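Local coordinates for protein vestitone reductase (PDB 2P4H) that catalyses the stereospecific NADPH-dependent reduction of (3R)-vestitone to the isoflavanol DMI, the penultimate step in the biosynthesis of the phytoalexin medicarpin, at residues K19-L22 against S27-T30; S130-G133 against V138-E141; S260-A265 against Y303-M308. All blocks are in the same frame, centred on the assembly; numbering follows the deposited sequence.

Interaction 1: residues K19-L22 against S27-T30; sequences KSLL and SVNT
Val28 packs against Leu21 and Leu22, two neighbouring residues in the last turns of helix 12-23. The tight part of the contact is apolar and gathers on a single methyl, Val28 CG2. Leu21 CB lies 3.7 Å from Val28 CG2. Leu21 CD1 meets the same methyl at 3.9 Å, so the leucine touches it with both the root and one branch of its side chain. Leu22 is looser: its CD2 stands 4.1 Å from Val28 CG2. Both leucines cross the valine at about a right angle.

In Val28, CG1 is anti to the backbone N (chi1 -179°), which leaves CG2 beside that N, where it meets the helix. Leu22 does not aim its CB straight at the strand, but its CD2 end comes nearer. All three touching residues are buried, and no hydrogen bond crosses between the segments.

The more open side is polar. Lys19 points away from the strand, is partly exposed, and forms a salt bridge with Glu23. Ser27, also partly exposed, turns away from the helix, and its OG is hydrogen-bonded to Arg3 NE.

The contact belongs to the beta-alpha-beta unit of strand 3-7, helix 12-23 and strand 27-31, the first crossover of the Rossmann fold. The glycine-rich turn that opens this unit is predicted to bind NADP(+); the side chain of Val28 is about 8 Å from that of Gly9. Strand 27-31 runs between strands 3-7 and 55-57 in the parallel sheet. Leu21 and Val28 both touch Val6 of strand 3-7, while Val28 also meets Leu55 of strand 55-57. Helix 227-239 closes on Leu21 through Ile235.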
# COMPACT_ATOMS: atom_id res chain seq x y z
N LYS A 19 3.58 12.35 -5.73
CA LYS A 19 4.35 13.42 -5.10
C LYS A 19 5.83 13.04 -5.11
O LYS A 19 6.69 13.83 -5.52
CB LYS A 19 3.86 13.60 -3.66
CG LYS A 19 4.69 14.55 -2.81
CD LYS A 19 4.11 14.63 -1.40
CE LYS A 19 4.94 15.51 -0.48
NZ LYS A 19 6.30 14.95 -0.22
N SER A 20 6.12 11.82 -4.68
CA SER A 20 7.47 11.30 -4.61
C SER A 20 8.15 11.23 -5.98
O SER A 20 9.31 11.62 -6.13
CB SER A 20 7.45 9.90 -3.98
OG SER A 20 8.72 9.28 -4.05
N LEU A 21 7.44 10.72 -6.97
CA LEU A 21 7.99 10.61 -8.31
C LEU A 21 8.39 11.98 -8.86
O LEU A 21 9.46 12.14 -9.44
CB LEU A 21 6.98 9.95 -9.25
CG LEU A 21 6.85 8.43 -9.11
CD1 LEU A 21 5.61 7.94 -9.85
CD2 LEU A 21 8.11 7.75 -9.65
N LEU A 22 7.52 12.96 -8.67
CA LEU A 22 7.80 14.30 -9.16
C LEU A 22 9.01 14.90 -8.44
O LEU A 22 9.83 15.57 -9.07
CB LEU A 22 6.56 15.19 -8.98
CG LEU A 22 5.36 14.84 -9.86
CD1 LEU A 22 4.17 15.69 -9.46
CD2 LEU A 22 5.70 15.07 -11.33
N SER A 27 8.47 12.04 -14.61
CA SER A 27 7.26 12.65 -15.14
C SER A 27 6.20 11.60 -14.79
O SER A 27 6.53 10.42 -14.61
CB SER A 27 7.35 12.88 -16.65
OG SER A 27 7.72 11.71 -17.35
N VAL A 28 4.94 12.00 -14.69
CA VAL A 28 3.90 11.07 -14.29
C VAL A 28 2.59 11.09 -15.08
O VAL A 28 2.05 12.16 -15.37
CB VAL A 28 3.54 11.29 -12.80
CG1 VAL A 28 2.46 10.31 -12.36
CG2 VAL A 28 4.78 11.16 -11.94
N ASN A 29 2.11 9.90 -15.42
CA ASN A 29 0.83 9.73 -16.10
C ASN A 29 -0.00 9.07 -15.01
O ASN A 29 0.50 8.20 -14.30
CB ASN A 29 0.94 8.76 -17.28
CG ASN A 29 1.53 9.39 -18.52
OD1 ASN A 29 1.77 8.70 -19.52
ND2 ASN A 29 1.75 10.70 -18.48
N THR A 30 -1.26 9.47 -14.86
CA THR A 30 -2.08 8.86 -13.83
C THR A 30 -3.53 8.67 -14.25
O THR A 30 -4.06 9.43 -15.07
CB THR A 30 -2.02 9.68 -12.51
OG1 THR A 30 -2.65 8.93 -11.45
CG2 THR A 30 -2.75 11.01 -12.67

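Interaction 2: residues S130-G133 against V138-E141; sequences SFNG and VLDE
Leu139 reaches from its short strand toward Ser130 and Asn132 with the forked end of its side chain. Its CG is anti to the carbonyl carbon (chi1 -57°), and chi2 is extended at 177°. This carries CD1 forward to the loop. Leu139 CD1 comes within 4.0 Å of Ser130 CA, so it meets the backbone of the serine more closely than its hydroxyl. Ser130 OG is 4.4 Å from Leu139 CD1 and is hydrogen-bonded to Gly126 O.

Asn132 turns its CB toward the strand. Its CG sits between the backbone N and the carbonyl carbon (chi1 49°), and this brings the end of the side chain up to the leucine methyls. The two side chains pass at a slant. The contact is modest and uses van der Waals packing, with no hydrogen bond between the segments. Leu139 is buried, whereas Ser130 and Asn132 remain partly exposed. Between them in the loop, the side chain of Phe131 points away and touches Pro155.

Segment 130-133 lies in the loop between strand 119-125 of the central parallel sheet and strand 138-139. The latter pairs in parallel with strand 288-289, and Leu139 makes backbone hydrogen bonds with Asp288 and Asn290. Pro287, just before that partner strand, touches both Ser130 and Leu139.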
# COMPACT_ATOMS: atom_id res chain seq x y z
N SER A 130 -1.86 -12.98 5.63
CA SER A 130 -2.22 -13.18 7.03
C SER A 130 -3.33 -14.16 7.41
O SER A 130 -3.44 -14.53 8.58
CB SER A 130 -2.51 -11.82 7.67
OG SER A 130 -1.39 -10.95 7.54
N PHE A 131 -4.15 -14.57 6.45
CA PHE A 131 -5.23 -15.49 6.74
C PHE A 131 -4.92 -16.88 6.18
O PHE A 131 -5.69 -17.42 5.39
CB PHE A 131 -6.55 -14.98 6.14
CG PHE A 131 -7.00 -13.66 6.69
CD1 PHE A 131 -6.55 -12.46 6.15
CD2 PHE A 131 -7.89 -13.61 7.77
CE1 PHE A 131 -6.97 -11.24 6.66
CE2 PHE A 131 -8.32 -12.40 8.29
CZ PHE A 131 -7.86 -11.21 7.73
N ASN A 132 -3.79 -17.44 6.61
CA ASN A 132 -3.35 -18.75 6.14
C ASN A 132 -3.84 -19.93 6.97
O ASN A 132 -3.50 -21.08 6.68
CB ASN A 132 -1.82 -18.78 6.05
CG ASN A 132 -1.15 -18.27 7.31
OD1 ASN A 132 -1.18 -17.07 7.61
ND2 ASN A 132 -0.54 -19.17 8.07
N GLY A 133 -4.63 -19.65 8.00
CA GLY A 133 -5.15 -20.72 8.84
C GLY A 133 -4.18 -21.25 9.88
O GLY A 133 -4.57 -21.99 10.78
N VAL A 138 5.38 -14.99 12.35
CA VAL A 138 6.30 -14.39 11.39
C VAL A 138 6.05 -15.04 10.03
O VAL A 138 6.10 -16.26 9.90
CB VAL A 138 7.78 -14.60 11.77
CG1 VAL A 138 8.68 -13.91 10.75
CG2 VAL A 138 8.04 -14.05 13.16
N LEU A 139 5.78 -14.22 9.02
CA LEU A 139 5.51 -14.71 7.68
C LEU A 139 6.51 -14.15 6.67
O LEU A 139 7.13 -13.12 6.91
CB LEU A 139 4.10 -14.29 7.24
CG LEU A 139 2.93 -14.72 8.12
CD1 LEU A 139 1.63 -14.16 7.56
CD2 LEU A 139 2.87 -16.24 8.17
N ASP A 140 6.67 -14.85 5.55
CA ASP A 140 7.55 -14.37 4.50
C ASP A 140 6.83 -14.48 3.15
O ASP A 140 5.63 -14.76 3.10
CB ASP A 140 8.92 -15.08 4.48
CG ASP A 140 8.82 -16.56 4.15
OD1 ASP A 140 7.81 -17.00 3.58
OD2 ASP A 140 9.80 -17.28 4.47
N GLU A 141 7.56 -14.25 2.07
CA GLU A 141 6.97 -14.27 0.74
C GLU A 141 6.44 -15.61 0.24
O GLU A 141 5.83 -15.68 -0.84
CB GLU A 141 7.97 -13.68 -0.27
CG GLU A 141 8.26 -12.19 -0.07
CD GLU A 141 9.25 -11.88 1.05
OE1 GLU A 141 9.81 -12.81 1.66
OE2 GLU A 141 9.46 -10.68 1.33

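Interaction 3: residues S260-A265 against Y303-M308; sequences SQLLSA and YTIEDM
Between segments 260-265 and 303-308 the closest CA atoms are those of Leu262 and Glu306, 7.8 Å apart. Leu262 bridges the gap. Its CG is anti to the backbone N (chi1 -180°), which extends the side chain toward the second helix. Leu262 CD1 meets Ile305 CG2 at 3.6 Å. The same methyl lies 4.0 Å from Glu306 CG, so it rests against the aliphatic part of the glutamate. Glu306 itself is exposed.

Helix 305-319 starts with a capping box formed by Thr304 and Asp307. Asp307 N donates to Thr304 OG1 at 3.1 Å. In return, Thr304 N donates to Asp307 OD2 at 2.9 Å, nearly straight at 170° but from above the carboxylate plane. These reciprocal bonds satisfy backbone N-H groups at the start of the helix that presents Ile305 and Glu306.

In the other helix, Ser260 O accepts from both Ser264 N and Ser264 OG, the hydroxyl at 2.7 Å. The two donors approach from opposite faces of its carbonyl plane. Ile305 also packs on Phe252 and Val254 of strand 252-255.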
# COMPACT_ATOMS: atom_id res chain seq x y z
N SER A 260 1.58 2.37 23.06
CA SER A 260 1.20 3.22 24.19
C SER A 260 2.41 3.89 24.84
O SER A 260 2.38 5.08 25.15
CB SER A 260 0.45 2.40 25.23
OG SER A 260 0.26 3.16 26.42
N GLN A 261 3.47 3.12 25.07
CA GLN A 261 4.65 3.69 25.70
C GLN A 261 5.28 4.78 24.84
O GLN A 261 5.66 5.84 25.34
CB GLN A 261 5.67 2.60 26.02
CG GLN A 261 5.16 1.60 27.04
CD GLN A 261 6.22 0.62 27.50
OE1 GLN A 261 7.00 0.11 26.69
NE2 GLN A 261 6.25 0.34 28.80
N LEU A 262 5.38 4.54 23.54
CA LEU A 262 5.97 5.51 22.63
C LEU A 262 5.14 6.79 22.58
O LEU A 262 5.66 7.89 22.79
CB LEU A 262 6.10 4.92 21.22
CG LEU A 262 6.70 5.79 20.11
CD1 LEU A 262 7.03 4.90 18.92
CD2 LEU A 262 5.75 6.89 19.69
N LEU A 263 3.85 6.65 22.30
CA LEU A 263 2.98 7.82 22.19
C LEU A 263 2.79 8.58 23.50
O LEU A 263 2.68 9.81 23.49
CB LEU A 263 1.63 7.40 21.61
CG LEU A 263 1.71 6.75 20.23
CD1 LEU A 263 0.32 6.32 19.78
CD2 LEU A 263 2.31 7.73 19.23
N SER A 264 2.75 7.88 24.63
CA SER A 264 2.57 8.54 25.91
C SER A 264 3.76 9.45 26.23
O SER A 264 3.59 10.54 26.77
CB SER A 264 2.40 7.51 27.03
OG SER A 264 1.21 6.77 26.87
N ALA A 265 4.95 8.99 25.89
CA ALA A 265 6.16 9.75 26.16
C ALA A 265 6.34 10.93 25.21
O ALA A 265 6.72 12.03 25.63
CB ALA A 265 7.38 8.84 26.09
N TYR A 303 12.91 5.73 7.29
CA TYR A 303 12.18 6.18 8.47
C TYR A 303 12.06 5.22 9.64
O TYR A 303 12.05 4.00 9.47
CB TYR A 303 10.79 6.63 8.04
CG TYR A 303 10.82 7.67 6.95
CD1 TYR A 303 11.00 9.02 7.27
CD2 TYR A 303 10.72 7.32 5.61
CE1 TYR A 303 11.08 9.98 6.27
CE2 TYR A 303 10.79 8.27 4.60
CZ TYR A 303 10.97 9.61 4.94
OH TYR A 303 11.03 10.56 3.95
N THR A 304 11.96 5.79 10.83
CA THR A 304 11.81 5.03 12.06
C THR A 304 10.33 5.00 12.44
O THR A 304 9.51 5.72 11.86
CB THR A 304 12.56 5.68 13.22
OG1 THR A 304 11.99 6.97 13.48
CG2 THR A 304 14.04 5.85 12.88
N ILE A 305 10.00 4.17 13.42
CA ILE A 305 8.63 4.08 13.90
C ILE A 305 8.21 5.45 14.43
O ILE A 305 7.08 5.89 14.22
CB ILE A 305 8.51 3.02 15.03
CG1 ILE A 305 8.66 1.62 14.44
CG2 ILE A 305 7.17 3.16 15.73
CD1 ILE A 305 8.68 0.51 15.48
N GLU A 306 9.12 6.14 15.12
CA GLU A 306 8.81 7.46 15.65
C GLU A 306 8.50 8.44 14.52
O GLU A 306 7.57 9.24 14.63
CB GLU A 306 9.97 7.97 16.51
CG GLU A 306 10.19 7.14 17.78
CD GLU A 306 11.27 6.06 17.62
OE1 GLU A 306 11.28 5.35 16.60
OE2 GLU A 306 12.09 5.93 18.55
N ASP A 307 9.27 8.38 13.43
CA ASP A 307 9.04 9.26 12.28
C ASP A 307 7.65 9.02 11.70
O ASP A 307 6.93 9.96 11.36
CB ASP A 307 10.05 9.01 11.15
CG ASP A 307 11.47 9.34 11.53
OD1 ASP A 307 11.68 10.25 12.36
OD2 ASP A 307 12.38 8.70 10.96
N MET A 308 7.31 7.75 11.57
CA MET A 308 6.02 7.35 11.01
C MET A 308 4.85 7.93 11.80
O MET A 308 3.94 8.53 11.23
CB MET A 308 5.94 5.83 10.97
CG MET A 308 4.62 5.28 10.45
SD MET A 308 4.57 3.49 10.58
CE MET A 308 4.65 3.28 12.35

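Interaction 1 is the core contact: all its touching residues are buried. Interaction 2 is partly buried, and interaction 3 lies at the surface. Interactions 1 and 2 sit on opposite sides of the chain's centre, their own centres about 33 Å apart. No two of the three touch, and they share no helix or strand. Interaction 1 joins a helix to the main parallel sheet. Interaction 2 sets a loop against a short strand outside that sheet, and interaction 3 pairs two helices. A leucine side chain takes part in all three, but the partners change from aliphatic valine to serine and asparagine, then to isoleucine and the glutamate stem.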